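PDB 3EKI: high affinity transport system protein p37 from Mycoplasma hyorhinis, which binds thiamine diphosphate and serves as the extracytoplasmic lipoprotein of a high-affinity transport system. Local coordinates for residues K238-N241 against T242-F246; T264-K267 against N268-N272. All coordinates share one frame; numbering follows the deposited sequence.

How the contacts relate
The two contacts come in series along the chain, and their centres lie about 12 Å apart. Contact 1 covers the short helix 240-245 with its N-cap. Contact 2 is the C-terminal end of helix 256-269 and the turn that leaves it. Strand 248-250 of the mixed five-stranded sheet lies between the two helices in sequence. The contacts touch directly: Lys238 CD comes to 3.2 Å from His269 O. Trp240 and Phe243 of contact 1 both pack on Leu266 and Phe270 of contact 2. A shared hydrophobic cluster therefore joins the start of one helix to the end of the other. The Thr264 side chain is still about 12 Å from the bound thiamine diphosphate.

Contact 1. Residues K238-N241 against T242-F246; sequences KDWN and TFRNF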
loop_
_atom_site.group_PDB
_atom_site.type_symbol
_atom_site.label_atom_id
_atom_site.label_comp_id
_atom_site.label_asym_id
_atom_site.label_seq_id
_atom_site.Cartn_x
_atom_site.Cartn_y
_atom_site.Cartn_z
ATOM N N LYS A 238 25.811 -1.899 -14.160
ATOM C CA LYS A 238 25.570 -0.652 -13.427
ATOM C C LYS A 238 25.732 0.578 -14.306
ATOM O O LYS A 238 26.245 1.623 -13.939
ATOM C CB LYS A 238 26.407 -0.592 -12.149
ATOM C CG LYS A 238 26.078 -1.717 -11.191
ATOM C CD LYS A 238 26.841 -1.688 -9.891
ATOM C CE LYS A 238 26.567 -2.936 -9.054
ATOM N NZ LYS A 238 27.365 -2.936 -7.802
ATOM N N ASP A 239 25.222 0.516 -15.522
ATOM C CA ASP A 239 25.206 1.591 -16.501
ATOM C C ASP A 239 23.863 2.326 -16.394
ATOM O O ASP A 239 22.885 2.047 -17.061
ATOM C CB ASP A 239 25.456 1.050 -17.888
ATOM C CG ASP A 239 25.468 2.105 -18.972
ATOM O OD1 ASP A 239 25.302 3.315 -18.688
ATOM O OD2 ASP A 239 25.647 1.676 -20.143
ATOM N N TRP A 240 23.910 3.268 -15.450
ATOM C CA TRP A 240 22.736 4.052 -15.102
ATOM C C TRP A 240 22.239 4.833 -16.302
ATOM O O TRP A 240 21.046 4.851 -16.589
ATOM C CB TRP A 240 23.036 4.996 -13.918
ATOM C CG TRP A 240 21.900 5.954 -13.677
ATOM C CD1 TRP A 240 21.967 7.311 -13.809
ATOM C CD2 TRP A 240 20.558 5.639 -13.271
ATOM N NE1 TRP A 240 20.751 7.863 -13.509
ATOM C CE2 TRP A 240 19.875 6.872 -13.184
ATOM C CE3 TRP A 240 19.853 4.472 -12.976
ATOM C CZ2 TRP A 240 18.527 6.924 -12.810
ATOM C CZ3 TRP A 240 18.528 4.534 -12.612
ATOM C CH2 TRP A 240 17.862 5.769 -12.528
ATOM N N ASN A 241 23.098 5.525 -17.034
ATOM C CA ASN A 241 22.675 6.307 -18.177
ATOM C C ASN A 241 21.887 5.477 -19.171
ATOM O O ASN A 241 20.803 5.867 -19.599
ATOM C CB ASN A 241 23.914 6.897 -18.860
ATOM C CG ASN A 241 23.502 7.768 -20.023
ATOM O OD1 ASN A 241 22.674 8.667 -19.853
ATOM N ND2 ASN A 241 24.063 7.547 -21.198
ATOM N N THR A 242 22.419 4.312 -19.492
ATOM C CA THR A 242 21.751 3.443 -20.449
ATOM C C THR A 242 20.437 2.900 -19.893
ATOM O O THR A 242 19.424 2.879 -20.614
ATOM C CB THR A 242 22.672 2.275 -20.849
ATOM O OG1 THR A 242 23.834 2.834 -21.490
ATOM C CG2 THR A 242 21.951 1.374 -21.829
ATOM N N PHE A 243 20.509 2.515 -18.615
ATOM C CA PHE A 243 19.314 1.991 -17.960
ATOM C C PHE A 243 18.182 3.016 -17.932
ATOM O O PHE A 243 17.064 2.835 -18.428
ATOM C CB PHE A 243 19.671 1.533 -16.554
ATOM C CG PHE A 243 18.522 0.894 -15.797
ATOM C CD1 PHE A 243 17.727 1.637 -14.955
ATOM C CD2 PHE A 243 18.268 -0.462 -15.946
ATOM C CE1 PHE A 243 16.719 0.999 -14.268
ATOM C CE2 PHE A 243 17.252 -1.095 -15.267
ATOM C CZ PHE A 243 16.450 -0.341 -14.434
ATOM N N ARG A 244 18.516 4.167 -17.361
ATOM C CA ARG A 244 17.580 5.280 -17.260
ATOM C C ARG A 244 16.975 5.684 -18.606
ATOM O O ARG A 244 15.780 5.969 -18.688
ATOM C CB ARG A 244 18.257 6.488 -16.608
ATOM C CG ARG A 244 17.327 7.666 -16.367
ATOM C CD ARG A 244 17.833 8.921 -17.060
ATOM N NE ARG A 244 19.043 9.443 -16.430
ATOM C CZ ARG A 244 20.222 9.527 -17.035
ATOM N NH1 ARG A 244 20.358 9.122 -18.290
ATOM N NH2 ARG A 244 21.270 10.016 -16.384
ATOM N N ASN A 245 17.792 5.718 -19.656
ATOM C CA ASN A 245 17.312 6.178 -20.952
ATOM C C ASN A 245 16.314 5.219 -21.595
ATOM O O ASN A 245 15.678 5.600 -22.574
ATOM C CB ASN A 245 18.492 6.413 -21.890
ATOM C CG ASN A 245 19.265 7.672 -21.503
ATOM O OD1 ASN A 245 18.821 8.496 -20.717
ATOM N ND2 ASN A 245 20.451 7.838 -22.056
ATOM N N PHE A 246 16.132 4.017 -21.053
ATOM C CA PHE A 246 15.062 3.138 -21.529
ATOM C C PHE A 246 13.695 3.689 -21.139
ATOM O O PHE A 246 12.668 3.269 -21.673
ATOM C CB PHE A 246 15.242 1.704 -21.020
ATOM C CG PHE A 246 16.290 0.944 -21.838
ATOM C CD1 PHE A 246 15.951 0.530 -23.118
ATOM C CD2 PHE A 246 17.531 0.673 -21.312
ATOM C CE1 PHE A 246 16.885 -0.176 -23.868
ATOM C CE2 PHE A 246 18.460 -0.031 -22.051
ATOM C CZ PHE A 246 18.123 -0.438 -23.317
#
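The N-cap of the short helix 240-245 is formed by Asp239, whose carboxylate grips Thr242 in two places. Its OD1 accepts from Thr242 N at 3.2 Å. Its OD2 accepts from Thr242 OG1 in a short bond of 2.5 Å. Both donors stand above the carboxylate plane. The hydroxyl can reach because Thr242 OG1 lies beside its own backbone N (chi1 -62°). The helix then runs on with the bonds from Phe243 N to Asp239 O, Arg244 N to Trp240 O and Asn245 N to Asn241 O. Just ahead of the cap, Lys238 leaves helical geometry after helix 225-236 in a Schellman motif, and Asp239 caps the next helix.

Trp240, the first residue of the helix, pairs with Arg244 one turn later. Arg244 CB sits over a face of the indole in a CH-pi contact, 3.9 Å from the centre of the six-membered ring. The chain then bends at chi2 and chi3, and the guanidinium stands steeply to the ring, with planes 73° apart. Its NE forms a salt bridge with Asp280, which also accepts from Trp240 NE1. A single carboxylate thus ties both polar ends together. Arg244 NH1 gives a bond of 2.8 Å to Asn241 OD1 and one of 2.9 Å to Asn245 OD1, both near the guanidinium plane. Asn245 ND2 adds a weak bond to Asn241 OD1. The amide planes of Asn241 and Asn245 are nearly perpendicular, 80° apart. Trp240 CZ3 also meets Phe243 CD1 obliquely at 3.8 Å. Phe243 continues onto Ile231 of helix 225-236.

Contact 2. Residues T264-K267 against N268-N272; sequences TILK and NHFQN
Asn268 lies beside Thr264 at the C-terminal end of helix 256-269, and the two side chains point the same way. Asn268 ND2 is 3.6 Å from the methyl carbon Thr264 CG2. The amide comes back over the preceding turn because CG stays beside its own backbone N (chi1 -71°), which brings Asn268 CG to 3.2 Å from Thr264 O. That carbonyl takes its hydrogen bond from Asn268 N, at 2.9 Å. The polar ends of the pair meet the C-terminus of the protein: Asn268 ND2 bonds to Lys403 OXT and Thr264 OG1 to Ile402 O.

Lys267 works through its backbone and its far end. Its O makes a CH...O contact with Gln271 CA at 3.5 Å. Its side chain bends at chi2, chi3 and chi4 and carries NZ to Thr275 O in the following loop.

Leu266 makes the apolar part. It runs alongside Phe270, with Leu266 CD2 at 4.0 Å from Phe270 CE2. Leu266 O accepts from Phe270 N at 2.8 Å and also lies at the edge of the phenyl ring, 3.4 Å from Phe270 CD2. Phe270 is the first residue to leave helical geometry and the centre of an inverse gamma turn, closed by a weak bond from Gln271 N to His269 O.

Helix 225-236 packs here through Trp235, which stacks on His269, touches Leu266 and meets the Phe270 ring. Helix 240-245 also packs against this end.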
loop_
_atom_site.group_PDB
_atom_site.type_symbol
_atom_site.label_atom_id
_atom_site.label_comp_id
_atom_site.label_asym_id
_atom_site.label_seq_id
_atom_site.Cartn_x
_atom_site.Cartn_y
_atom_site.Cartn_z
ATOM N N THR A 264 15.466 4.203 -3.762
ATOM C CA THR A 264 16.460 3.613 -2.885
ATOM C C THR A 264 17.160 2.408 -3.519
ATOM O O THR A 264 18.394 2.316 -3.462
ATOM C CB THR A 264 15.813 3.148 -1.558
ATOM O OG1 THR A 264 15.323 4.306 -0.868
ATOM C CG2 THR A 264 16.813 2.501 -0.624
ATOM N N ILE A 265 16.398 1.490 -4.114
ATOM C CA ILE A 265 17.046 0.342 -4.767
ATOM C C ILE A 265 17.999 0.766 -5.897
ATOM O O ILE A 265 19.114 0.245 -6.000
ATOM C CB ILE A 265 15.972 -0.614 -5.303
ATOM C CG1 ILE A 265 15.112 -1.256 -4.195
ATOM C CG2 ILE A 265 16.575 -1.705 -6.162
ATOM C CD1 ILE A 265 15.905 -1.901 -3.077
ATOM N N LEU A 266 17.568 1.706 -6.721
ATOM C CA LEU A 266 18.358 2.230 -7.836
ATOM C C LEU A 266 19.601 2.935 -7.361
ATOM O O LEU A 266 20.673 2.766 -7.951
ATOM C CB LEU A 266 17.493 3.158 -8.702
ATOM C CG LEU A 266 16.331 2.502 -9.444
ATOM C CD1 LEU A 266 15.528 3.503 -10.252
ATOM C CD2 LEU A 266 16.815 1.385 -10.361
ATOM N N LYS A 267 19.468 3.724 -6.296
ATOM C CA LYS A 267 20.639 4.345 -5.700
ATOM C C LYS A 267 21.600 3.343 -5.101
ATOM O O LYS A 267 22.829 3.480 -5.262
ATOM C CB LYS A 267 20.186 5.357 -4.629
ATOM C CG LYS A 267 21.345 6.112 -3.989
ATOM C CD LYS A 267 21.227 7.602 -4.302
ATOM C CE LYS A 267 20.244 8.314 -3.386
ATOM N NZ LYS A 267 18.975 8.703 -4.069
ATOM N N ASN A 268 21.124 2.301 -4.422
ATOM C CA ASN A 268 21.961 1.287 -3.820
ATOM C C ASN A 268 22.635 0.416 -4.883
ATOM O O ASN A 268 23.725 -0.111 -4.644
ATOM C CB ASN A 268 21.158 0.413 -2.859
ATOM C CG ASN A 268 20.795 1.207 -1.603
ATOM O OD1 ASN A 268 21.333 2.297 -1.394
ATOM N ND2 ASN A 268 19.892 0.684 -0.792
ATOM N N HIS A 269 21.987 0.267 -6.033
ATOM C CA HIS A 269 22.525 -0.551 -7.115
ATOM C C HIS A 269 23.512 0.238 -7.969
ATOM O O HIS A 269 24.670 -0.152 -8.116
ATOM C CB HIS A 269 21.393 -1.097 -7.987
ATOM C CG HIS A 269 21.829 -2.161 -8.945
ATOM N ND1 HIS A 269 22.270 -3.400 -8.532
ATOM C CD2 HIS A 269 21.892 -2.172 -10.298
ATOM C CE1 HIS A 269 22.586 -4.128 -9.588
ATOM N NE2 HIS A 269 22.365 -3.407 -10.672
ATOM N N PHE A 270 23.044 1.348 -8.530
ATOM C CA PHE A 270 23.882 2.189 -9.377
ATOM C C PHE A 270 24.609 3.250 -8.560
ATOM O O PHE A 270 24.565 4.437 -8.886
ATOM C CB PHE A 270 23.043 2.852 -10.472
ATOM C CG PHE A 270 22.324 1.877 -11.359
ATOM C CD1 PHE A 270 22.922 1.395 -12.510
ATOM C CD2 PHE A 270 21.049 1.441 -11.041
ATOM C CE1 PHE A 270 22.263 0.498 -13.329
ATOM C CE2 PHE A 270 20.384 0.544 -11.855
ATOM C CZ PHE A 270 20.993 0.071 -13.001
ATOM N N GLN A 271 25.278 2.819 -7.495
ATOM C CA GLN A 271 26.017 3.731 -6.639
ATOM C C GLN A 271 26.894 4.659 -7.484
ATOM O O GLN A 271 27.364 4.222 -8.533
ATOM C CB GLN A 271 26.963 3.037 -5.685
ATOM C CG GLN A 271 26.483 1.850 -4.885
ATOM C CD GLN A 271 27.688 1.264 -4.146
ATOM O OE1 GLN A 271 28.095 1.758 -3.096
ATOM N NE2 GLN A 271 28.237 0.215 -4.746
ATOM N N ASN A 272 27.028 5.850 -6.982
ATOM C CA ASN A 272 27.750 7.018 -7.455
ATOM C C ASN A 272 27.126 7.579 -8.708
ATOM O O ASN A 272 27.443 8.686 -9.167
ATOM C CB ASN A 272 29.250 6.674 -7.567
ATOM C CG ASN A 272 29.733 5.994 -6.287
ATOM O OD1 ASN A 272 29.336 6.340 -5.162
ATOM N ND2 ASN A 272 30.607 4.994 -6.385
#